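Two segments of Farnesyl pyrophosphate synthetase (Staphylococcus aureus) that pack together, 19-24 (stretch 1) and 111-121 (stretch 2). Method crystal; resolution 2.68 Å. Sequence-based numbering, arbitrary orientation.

Stretch 1 (19-24) KAIKSK
Stretch 2, residues 111-121: NFLLALGLEHL

Stretch 2 is helical from Asn-111, continuing a helix that begins earlier in the chain, and its i to i+4 backbone bonds are regular, from Ala-115 N to Asn-111 O (2.8 Å) through His-120 N to Leu-116 O (2.9 Å). Stretch 1 enters as helix at Lys-19 and Ala-20, turns through Ile-21 (phi/psi -85/-15°), where Lys-22 N bonds Lys-19 O at 3.0 Å, and then extends through Lys-22 (-63/137°) and Ser-23 (-137/158°). In register, Ala-20 CA lies 7.3 Å from Leu-116 CA and Ile-21 CA 7.7 Å from Leu-113 CA, so stretch 1 advances as stretch 2 runs back from His-120 to Phe-112.

No hydrogen bond crosses the interface; 270 Å² is buried, both sides summed, through van der Waals packing. Phe-112, Leu-116 and His-120, spaced four apart, all direct CA-to-CB toward stretch 1. Leu-116 is m,t (-71°, 174°), a common helical leucine rotamer, and its CD1 comes within 3.1 Å of Ala-20 O, a tight non-bonded contact, and 3.8 Å of Ile-21 CD1. Leu-113, also m,t (-69°, 178°), starts sideways, yet its CD2 reaches Ile-21 CD1 at 3.6 Å. Ile-21 points away at CA-to-CB; its chi1 of -114° lies between wells, and with chi2 at 50° (p) the chain returns CD1 to the two leucines.

Phe-112 is t (174°, chi2 71°). Its ring presents an edge to the turn, with Phe-112 CZ 3.5 Å from Ile-21 O, while Phe-112 CZ also lies 3.5 Å from Ser-23 CB. Ser-23 is t (160°); its OG is hydrogen-bonded to a residue just outside the stretches, and its CB is the atom closest to the ring. The short Ala-20 side chain points toward the helix, its CB 3.7 Å from NE2 of His-120 (m, -73°; chi2 -110°). Lys-22 directs its CA-to-CB bond away from the helix; its side chain is m,t,t,t and the residue is exposed.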

# COMPACT_ATOMS: atom_id res chain seq x y z
N LYS A 19 13.56 -2.63 -14.34
CA LYS A 19 14.87 -2.60 -13.70
C LYS A 19 14.70 -2.54 -12.17
O LYS A 19 15.33 -3.31 -11.44
CB LYS A 19 15.68 -1.39 -14.14
CG LYS A 19 17.08 -1.38 -13.53
CD LYS A 19 17.68 0.01 -13.56
CE LYS A 19 19.07 0.05 -12.92
NZ LYS A 19 19.70 1.39 -13.09
N ALA A 20 13.83 -1.64 -11.70
CA ALA A 20 13.56 -1.46 -10.28
C ALA A 20 13.20 -2.73 -9.53
O ALA A 20 13.42 -2.85 -8.34
CB ALA A 20 12.46 -0.43 -10.12
N ILE A 21 12.68 -3.71 -10.25
CA ILE A 21 12.25 -4.95 -9.65
C ILE A 21 13.35 -6.01 -9.44
O ILE A 21 13.18 -6.99 -8.68
CB ILE A 21 11.03 -5.47 -10.49
CG1 ILE A 21 9.80 -5.44 -9.62
CG2 ILE A 21 11.27 -6.84 -11.06
CD1 ILE A 21 9.62 -4.14 -8.95
N LYS A 22 14.48 -5.81 -10.09
CA LYS A 22 15.57 -6.75 -9.97
C LYS A 22 16.06 -6.80 -8.52
O LYS A 22 16.18 -5.76 -7.86
CB LYS A 22 16.66 -6.37 -10.97
CG LYS A 22 16.14 -6.55 -12.39
CD LYS A 22 17.16 -6.35 -13.48
CE LYS A 22 16.58 -6.80 -14.83
NZ LYS A 22 17.51 -6.55 -15.98
N SER A 23 16.32 -8.00 -8.02
CA SER A 23 16.75 -8.11 -6.64
C SER A 23 17.90 -9.09 -6.37
O SER A 23 18.15 -10.01 -7.13
CB SER A 23 15.53 -8.49 -5.77
OG SER A 23 15.86 -9.08 -4.52
N LYS A 24 18.58 -8.86 -5.25
CA LYS A 24 19.64 -9.73 -4.82
C LYS A 24 19.00 -11.08 -4.49
O LYS A 24 19.67 -12.11 -4.52
CB LYS A 24 20.33 -9.15 -3.60
CG LYS A 24 21.34 -8.08 -3.94
CD LYS A 24 22.36 -7.89 -2.82
CE LYS A 24 22.40 -6.42 -2.31
NZ LYS A 24 23.13 -6.27 -0.98
N ASN A 111 6.41 -6.09 0.90
CA ASN A 111 7.30 -5.17 1.64
C ASN A 111 8.37 -4.65 0.69
O ASN A 111 8.72 -3.45 0.68
CB ASN A 111 8.00 -5.88 2.81
CG ASN A 111 7.04 -6.45 3.82
OD1 ASN A 111 5.95 -5.92 4.04
ND2 ASN A 111 7.44 -7.52 4.46
N PHE A 112 8.90 -5.58 -0.11
CA PHE A 112 9.92 -5.28 -1.09
C PHE A 112 9.45 -4.15 -2.03
O PHE A 112 10.09 -3.12 -2.14
CB PHE A 112 10.23 -6.58 -1.85
CG PHE A 112 11.15 -6.44 -3.02
CD1 PHE A 112 12.50 -6.19 -2.83
CD2 PHE A 112 10.68 -6.62 -4.32
CE1 PHE A 112 13.37 -6.12 -3.92
CE2 PHE A 112 11.54 -6.55 -5.41
CZ PHE A 112 12.89 -6.30 -5.21
N LEU A 113 8.30 -4.37 -2.66
CA LEU A 113 7.70 -3.45 -3.62
C LEU A 113 7.47 -2.09 -3.03
O LEU A 113 7.66 -1.06 -3.68
CB LEU A 113 6.37 -4.03 -4.17
CG LEU A 113 6.55 -5.27 -5.07
CD1 LEU A 113 5.26 -5.86 -5.56
CD2 LEU A 113 7.38 -4.86 -6.26
N LEU A 114 7.06 -2.09 -1.77
CA LEU A 114 6.76 -0.87 -1.06
C LEU A 114 8.06 -0.11 -0.74
O LEU A 114 8.11 1.09 -0.90
CB LEU A 114 6.06 -1.24 0.23
CG LEU A 114 5.07 -0.27 0.80
CD1 LEU A 114 3.85 -0.26 -0.09
CD2 LEU A 114 4.73 -0.73 2.24
N ALA A 115 9.09 -0.83 -0.29
CA ALA A 115 10.36 -0.17 0.04
C ALA A 115 10.94 0.52 -1.19
O ALA A 115 11.49 1.63 -1.08
CB ALA A 115 11.37 -1.19 0.59
N LEU A 116 10.82 -0.14 -2.34
CA LEU A 116 11.33 0.40 -3.60
C LEU A 116 10.56 1.67 -3.93
O LEU A 116 11.12 2.64 -4.44
CB LEU A 116 11.14 -0.61 -4.73
CG LEU A 116 11.99 -1.88 -4.81
CD1 LEU A 116 11.48 -2.78 -5.98
CD2 LEU A 116 13.47 -1.49 -4.93
N GLY A 117 9.26 1.66 -3.65
CA GLY A 117 8.44 2.84 -3.90
C GLY A 117 8.98 4.03 -3.13
O GLY A 117 9.03 5.14 -3.67
N LEU A 118 9.39 3.80 -1.88
CA LEU A 118 9.97 4.88 -1.06
C LEU A 118 11.31 5.34 -1.61
O LEU A 118 11.63 6.53 -1.57
CB LEU A 118 10.16 4.43 0.39
CG LEU A 118 8.90 4.22 1.22
CD1 LEU A 118 9.26 4.51 2.68
CD2 LEU A 118 7.72 5.12 0.75
N GLU A 119 12.11 4.41 -2.11
CA GLU A 119 13.39 4.76 -2.69
C GLU A 119 13.13 5.70 -3.85
O GLU A 119 13.80 6.71 -4.00
CB GLU A 119 14.11 3.55 -3.26
CG GLU A 119 14.93 2.71 -2.33
CD GLU A 119 15.77 1.71 -3.12
OE1 GLU A 119 16.34 0.77 -2.50
OE2 GLU A 119 15.87 1.87 -4.38
N HIS A 120 12.15 5.34 -4.68
CA HIS A 120 11.84 6.13 -5.86
C HIS A 120 11.17 7.49 -5.62
O HIS A 120 11.27 8.38 -6.47
CB HIS A 120 11.05 5.29 -6.85
CG HIS A 120 11.89 4.26 -7.55
ND1 HIS A 120 12.21 4.34 -8.89
CD2 HIS A 120 12.50 3.15 -7.09
CE1 HIS A 120 12.98 3.32 -9.22
NE2 HIS A 120 13.17 2.58 -8.15
N LEU A 121 10.53 7.67 -4.49
CA LEU A 121 9.89 8.95 -4.19
C LEU A 121 10.92 9.98 -3.73
O LEU A 121 10.62 11.17 -3.70
CB LEU A 121 8.84 8.79 -3.10
CG LEU A 121 7.52 8.22 -3.60
CD1 LEU A 121 6.61 7.85 -2.42
CD2 LEU A 121 6.87 9.24 -4.49